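Local coordinates for catalase (Bacillus pumilus, PDB 4QOM) that breaks down hydrogen peroxide to water and oxygen as a haem catalase and also binds pyrogallol, at the interface of chains A and B and the interface of chains A and C. Numbering follows the deposited sequence. Chains: chain A/B/C, Catalase.

Contact 1: the interface of chains A and B. Residues chain A 411-413; chain B 400, 402-403.
B:Glu403 lies against the carbonyl O of A:Met411 and the CG1 methyl of A:Val412, and its carboxylate reaches water 2, one of the waters that bridge the chains here. The glutamate runs straight out past CG (chi2 178°), which carries OE2 past the peptide to within 3.5 Å of CG1 of A:Val412. That methyl stands anti to the valine's backbone N (chi1 -169°), and the two side chains meet at a slant, apolar branch beside carboxylate. Water 2 is the hub: it is 2.6 Å from the carboxylate OE2 of B:Glu403 and 2.7 Å from the side-chain amine NZ of B:Lys400. On the other side it faces the backbone N of A:Arg413 at 3.2 Å, nearly straight at the hydrogen. The site thus illustrates how one solvent molecule can link a carboxylate and an amine of one subunit to a peptide N-H of its neighbour. The carboxylate may also offset the charge of B:Lys400. A second bridge, water 1, sits 2.9 Å from the carbonyl O of A:Met411 and also meets the carbonyl O of B:Ser402. In the fold, the short strand 411-412 of chain A and its exit into A:Arg413 lie beside the loop after 3-10 helix 397-399 of chain B.

Contact 2: the interface of chains A and C. Residues chain A 100, 105, 108, 236; chain C 103, 236, 239-240.
C:Phe240 is aimed at chain A by a first torsion of 62°, which sets CG between its own backbone N and carbonyl carbon, while A:Gln236 and C:Gln236 reach towards each other with CG anti to the backbone N. A:Pro105 lays CD over one face of the phenyl ring, 3.8 Å from its centroid, a CH-pi contact. The far edge of the ring, at CZ, stands over a face of the A:His100 imidazole, 3.7 Å from ND1, the planes almost perpendicular (84°). On the same side as the proline, further out towards CE1 and CZ, lie both methyls of A:Leu108, CD2 3.7 Å from CE1. With an alanine here, these three residues would probably lose their common aromatic partner, leaving a gap and the imidazole without its edge-to-face neighbour. Beside them NE2 of A:Gln236 donates a hydrogen bond to the backbone O of C:Gln236 at 2.8 Å, and NE2 of C:Gln236 returns it to O of A:Gln236 at 2.9 Å. Each donor approaches the carbonyl nearly head-on, with the acceptor close to the donor's amide plane. A nearby two-fold axis would produce such pairing of a residue with its copy; it ties together the ends of helices 229-236 and joins subunits of the tetramer.

Contact 3: the interface of chains A and C. Residues chain A 59, 241, 244-245; chain C 156-158.
C:Ile158 of this haem catalase packs against A:Arg245 and A:Gln241, the apolar core of the contact, at the start of helix 242-252. Its CD1 touches CB of A:Arg245 at 3.6 Å, the two side chains set nearly perpendicular. A bend at chi3 (-57°) folds the arginine back, bringing the face of its guanidinium over the same methyl, which lies centrally beneath it. On another flank, CG1 of the isoleucine meets CG of A:Gln241 at 3.9 Å, showing how the aliphatic parts of polar residues can house a hydrophobic plug.

Water-mediated links form the second class, with NH1 of A:Arg59 common to both waters. It has water 3 and water 4 in the guanidinium plane, each 3.0 Å away. Water 3 also reaches the hydroxyl OG1 of A:Thr244, at 2.7 Å, and the amide OD1 of C:Asn157. Water 4 lies 2.6 Å from OE1 of A:Gln241 and 2.7 Å from the backbone O of C:Asn157, so that asparagine is held through both its side chain and its main chain.

Within chain C, the backbone N of C:Ile158 donates to OG1 of C:Thr156 at 3.1 Å, bracing the turn through C:Asn157, whose backbone is left-handed (phi 58°, psi 32°).

Contact 1: the interface of chains A and B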
loop_
_atom_site.group_PDB
_atom_site.type_symbol
_atom_site.label_atom_id
_atom_site.label_comp_id
_atom_site.label_asym_id
_atom_site.label_seq_id
_atom_site.Cartn_x
_atom_site.Cartn_y
_atom_site.Cartn_z
ATOM N N MET A 411 0.013 2.930 -37.656
ATOM C CA MET A 411 -0.342 3.265 -36.297
ATOM C C MET A 411 -0.860 4.707 -36.268
ATOM O O MET A 411 -0.101 5.648 -36.518
ATOM C CB MET A 411 0.858 3.197 -35.367
ATOM C CG MET A 411 1.644 1.905 -35.362
ATOM S SD MET A 411 3.032 1.981 -34.181
ATOM C CE MET A 411 2.115 1.602 -32.631
ATOM N N VAL A 412 -2.143 4.868 -36.000
ATOM C CA VAL A 412 -2.778 6.155 -36.068
ATOM C C VAL A 412 -3.588 6.505 -34.810
ATOM O O VAL A 412 -4.039 5.628 -34.080
ATOM C CB VAL A 412 -3.757 6.147 -37.245
ATOM C CG1 VAL A 412 -4.239 7.550 -37.498
ATOM C CG2 VAL A 412 -3.134 5.528 -38.502
ATOM N N ARG A 413 -3.812 7.807 -34.602
ATOM C CA ARG A 413 -4.801 8.294 -33.705
ATOM C C ARG A 413 -5.827 9.052 -34.584
ATOM O O ARG A 413 -5.619 10.218 -34.960
ATOM C CB ARG A 413 -4.151 9.240 -32.699
ATOM C CG ARG A 413 -3.174 8.546 -31.790
ATOM C CD ARG A 413 -2.757 9.575 -30.754
ATOM N NE ARG A 413 -1.678 9.139 -29.897
ATOM C CZ ARG A 413 -1.826 8.529 -28.748
ATOM N NH1 ARG A 413 -0.694 8.268 -28.045
ATOM N NH2 ARG A 413 -3.054 8.223 -28.266
ATOM N N LYS B 400 2.076 15.776 -32.311
ATOM C CA LYS B 400 1.686 14.408 -32.624
ATOM C C LYS B 400 2.908 13.556 -32.943
ATOM O O LYS B 400 3.867 14.026 -33.499
ATOM C CB LYS B 400 0.691 14.395 -33.783
ATOM C CG LYS B 400 -0.708 14.877 -33.438
ATOM C CD LYS B 400 -1.749 14.434 -34.481
ATOM C CE LYS B 400 -2.070 12.928 -34.407
ATOM N NZ LYS B 400 -2.850 12.377 -35.599
ATOM N N SER B 402 4.745 10.323 -34.998
ATOM C CA SER B 402 4.673 9.695 -36.330
ATOM C C SER B 402 3.652 8.574 -36.396
ATOM O O SER B 402 3.096 8.141 -35.363
ATOM C CB SER B 402 6.033 9.182 -36.787
ATOM O OG SER B 402 6.329 7.873 -36.279
ATOM N N GLU B 403 3.400 8.114 -37.635
ATOM C CA GLU B 403 2.457 7.015 -37.869
ATOM C C GLU B 403 3.157 5.840 -38.536
ATOM O O GLU B 403 3.066 5.682 -39.740
ATOM C CB GLU B 403 1.276 7.510 -38.742
ATOM C CG GLU B 403 0.453 8.625 -38.155
ATOM C CD GLU B 403 -0.660 9.111 -39.051
ATOM O OE1 GLU B 403 -0.541 8.987 -40.276
ATOM O OE2 GLU B 403 -1.668 9.631 -38.545
HETATM O O HOH W 1 0.223 7.297 -34.210
HETATM O O HOH W 2 -1.840 9.907 -35.961
#

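Contact 2: the interface of chains A and C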
loop_
_atom_site.group_PDB
_atom_site.type_symbol
_atom_site.label_atom_id
_atom_site.label_comp_id
_atom_site.label_asym_id
_atom_site.label_seq_id
_atom_site.Cartn_x
_atom_site.Cartn_y
_atom_site.Cartn_z
ATOM N N HIS A 100 -21.655 7.927 -7.801
ATOM C CA HIS A 100 -21.435 8.327 -6.400
ATOM C C HIS A 100 -20.749 7.275 -5.589
ATOM O O HIS A 100 -20.670 6.110 -5.986
ATOM C CB HIS A 100 -22.729 8.859 -5.752
ATOM C CG HIS A 100 -23.192 10.131 -6.348
ATOM N ND1 HIS A 100 -22.827 11.386 -5.883
ATOM C CD2 HIS A 100 -23.855 10.334 -7.500
ATOM C CE1 HIS A 100 -23.358 12.309 -6.662
ATOM N NE2 HIS A 100 -23.994 11.695 -7.650
ATOM N N PRO A 105 -27.142 6.875 -2.391
ATOM C CA PRO A 105 -28.483 6.246 -2.583
ATOM C C PRO A 105 -28.584 5.492 -3.918
ATOM O O PRO A 105 -27.967 5.837 -4.900
ATOM C CB PRO A 105 -29.439 7.469 -2.553
ATOM C CG PRO A 105 -28.691 8.546 -1.855
ATOM C CD PRO A 105 -27.254 8.340 -2.256
ATOM N N LEU A 108 -30.651 7.335 -7.373
ATOM C CA LEU A 108 -30.101 8.394 -8.245
ATOM C C LEU A 108 -30.216 7.947 -9.718
ATOM O O LEU A 108 -30.140 6.751 -10.025
ATOM C CB LEU A 108 -28.661 8.672 -7.918
ATOM C CG LEU A 108 -28.357 8.988 -6.450
ATOM C CD1 LEU A 108 -26.894 9.335 -6.315
ATOM C CD2 LEU A 108 -29.248 10.132 -5.976
ATOM N N GLN A 236 -36.308 7.530 -1.937
ATOM C CA GLN A 236 -35.095 8.096 -1.326
ATOM C C GLN A 236 -35.315 8.686 0.108
ATOM O O GLN A 236 -34.432 8.603 0.979
ATOM C CB GLN A 236 -34.475 9.170 -2.231
ATOM C CG GLN A 236 -33.086 9.581 -1.807
ATOM C CD GLN A 236 -32.412 10.442 -2.818
ATOM O OE1 GLN A 236 -32.261 10.031 -3.972
ATOM N NE2 GLN A 236 -32.079 11.675 -2.443
ATOM N N GLY C 103 -20.478 8.404 0.750
ATOM C CA GLY C 103 -21.521 9.028 -0.098
ATOM C C GLY C 103 -22.905 9.017 0.505
ATOM O O GLY C 103 -23.922 9.307 -0.134
ATOM N N GLN C 236 -34.092 14.327 2.942
ATOM C CA GLN C 236 -33.374 13.220 2.351
ATOM C C GLN C 236 -33.942 12.917 0.910
ATOM O O GLN C 236 -33.229 12.465 0.040
ATOM C CB GLN C 236 -33.490 11.985 3.198
ATOM C CG GLN C 236 -32.623 10.840 2.775
ATOM C CD GLN C 236 -32.548 9.756 3.810
ATOM O OE1 GLN C 236 -32.092 10.009 4.923
ATOM N NE2 GLN C 236 -32.961 8.532 3.470
ATOM N N ASP C 239 -32.126 15.706 -1.328
ATOM C CA ASP C 239 -30.721 16.042 -1.240
ATOM C C ASP C 239 -30.070 15.149 -0.209
ATOM O O ASP C 239 -30.386 15.217 0.983
ATOM C CB ASP C 239 -30.573 17.517 -0.875
ATOM C CG ASP C 239 -29.139 18.043 -1.051
ATOM O OD1 ASP C 239 -28.215 17.267 -1.420
ATOM O OD2 ASP C 239 -28.937 19.251 -0.785
ATOM N N PHE C 240 -29.155 14.298 -0.661
ATOM C CA PHE C 240 -28.405 13.445 0.298
ATOM C C PHE C 240 -27.091 14.094 0.746
ATOM O O PHE C 240 -26.271 13.433 1.405
ATOM C CB PHE C 240 -28.141 12.045 -0.315
ATOM C CG PHE C 240 -27.323 12.078 -1.517
ATOM C CD1 PHE C 240 -27.900 12.361 -2.744
ATOM C CD2 PHE C 240 -25.989 11.714 -1.475
ATOM C CE1 PHE C 240 -27.149 12.417 -3.895
ATOM C CE2 PHE C 240 -25.243 11.749 -2.654
ATOM C CZ PHE C 240 -25.809 12.081 -3.856
#

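Contact 3: the interface of chains A and C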
loop_
_atom_site.group_PDB
_atom_site.type_symbol
_atom_site.label_atom_id
_atom_site.label_comp_id
_atom_site.label_asym_id
_atom_site.label_seq_id
_atom_site.Cartn_x
_atom_site.Cartn_y
_atom_site.Cartn_z
ATOM N N ARG A 59 -20.967 1.826 -5.279
ATOM C CA ARG A 59 -22.173 1.324 -4.676
ATOM C C ARG A 59 -22.705 0.112 -5.425
ATOM O O ARG A 59 -23.039 0.230 -6.606
ATOM C CB ARG A 59 -23.264 2.399 -4.616
ATOM C CG ARG A 59 -24.675 1.867 -4.268
ATOM C CD ARG A 59 -24.850 1.235 -2.920
ATOM N NE ARG A 59 -25.322 2.189 -1.944
ATOM C CZ ARG A 59 -25.557 1.901 -0.666
ATOM N NH1 ARG A 59 -25.405 0.670 -0.180
ATOM N NH2 ARG A 59 -26.042 2.850 0.107
ATOM N N GLN A 241 -30.737 2.559 0.420
ATOM C CA GLN A 241 -30.179 1.315 -0.082
ATOM C C GLN A 241 -31.275 0.332 -0.525
ATOM O O GLN A 241 -31.167 -0.896 -0.352
ATOM C CB GLN A 241 -29.206 0.667 0.921
ATOM C CG GLN A 241 -29.866 0.236 2.226
ATOM C CD GLN A 241 -29.514 1.081 3.444
ATOM O OE1 GLN A 241 -28.372 1.155 3.898
ATOM N NE2 GLN A 241 -30.523 1.755 3.976
ATOM N N THR A 244 -30.292 -2.726 -2.919
ATOM C CA THR A 244 -29.490 -3.733 -2.214
ATOM C C THR A 244 -30.433 -4.550 -1.319
ATOM O O THR A 244 -30.341 -5.785 -1.243
ATOM C CB THR A 244 -28.375 -3.010 -1.365
ATOM O OG1 THR A 244 -27.329 -2.580 -2.241
ATOM C CG2 THR A 244 -27.770 -3.906 -0.325
ATOM N N ARG A 245 -31.325 -3.864 -0.613
ATOM C CA ARG A 245 -32.287 -4.510 0.265
ATOM C C ARG A 245 -33.194 -5.491 -0.476
ATOM O O ARG A 245 -33.380 -6.638 -0.072
ATOM C CB ARG A 245 -33.139 -3.452 0.965
ATOM C CG ARG A 245 -34.084 -4.009 2.009
ATOM C CD ARG A 245 -35.034 -2.942 2.503
ATOM N NE ARG A 245 -34.358 -1.742 3.056
ATOM C CZ ARG A 245 -33.955 -1.580 4.305
ATOM N NH1 ARG A 245 -34.042 -2.549 5.204
ATOM N NH2 ARG A 245 -33.442 -0.423 4.674
ATOM N N THR C 156 -25.504 -8.196 5.186
ATOM C CA THR C 156 -26.524 -7.557 4.373
ATOM C C THR C 156 -26.160 -6.179 3.880
ATOM O O THR C 156 -26.778 -5.687 2.918
ATOM C CB THR C 156 -27.834 -7.371 5.131
ATOM O OG1 THR C 156 -27.634 -6.411 6.179
ATOM C CG2 THR C 156 -28.290 -8.696 5.712
ATOM N N ASN C 157 -25.154 -5.581 4.491
ATOM C CA ASN C 157 -24.809 -4.179 4.231
ATOM C C ASN C 157 -25.905 -3.220 4.499
ATOM O O ASN C 157 -25.910 -2.099 3.945
ATOM C CB ASN C 157 -24.285 -4.045 2.787
ATOM C CG ASN C 157 -23.439 -2.771 2.557
ATOM O OD1 ASN C 157 -23.490 -2.134 1.429
ATOM N ND2 ASN C 157 -22.648 -2.433 3.508
ATOM N N ILE C 158 -26.766 -3.527 5.481
ATOM C CA ILE C 158 -27.763 -2.586 5.975
ATOM C C ILE C 158 -27.647 -2.502 7.533
ATOM O O ILE C 158 -27.520 -3.517 8.208
ATOM C CB ILE C 158 -29.206 -2.970 5.550
ATOM C CG1 ILE C 158 -29.251 -3.183 4.023
ATOM C CG2 ILE C 158 -30.212 -1.942 5.960
ATOM C CD1 ILE C 158 -30.603 -3.606 3.463
HETATM O O HOH W 3 -24.852 -2.029 -1.240
HETATM O O HOH W 4 -26.255 0.314 2.679
#

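Contact 2 and contact 3 belong to the same A–C interface, their C-alpha centres about 14 Å apart, whereas contact 1 joins A to B and lies about 44 Å from contact 2 and 47 Å from contact 3. One stretch of sequence serves both A–C sites: in chain A the end of helix 229-236 acts at contact 2 and residues 241 to 245, into helix 242-252, at contact 3, while C:Phe240 comes from the equivalent segment of chain C. Two-fold symmetry repeats each patch with the chains exchanged. Chain A therefore grips two neighbours through separate surfaces, consistent with the four-subunit assembly.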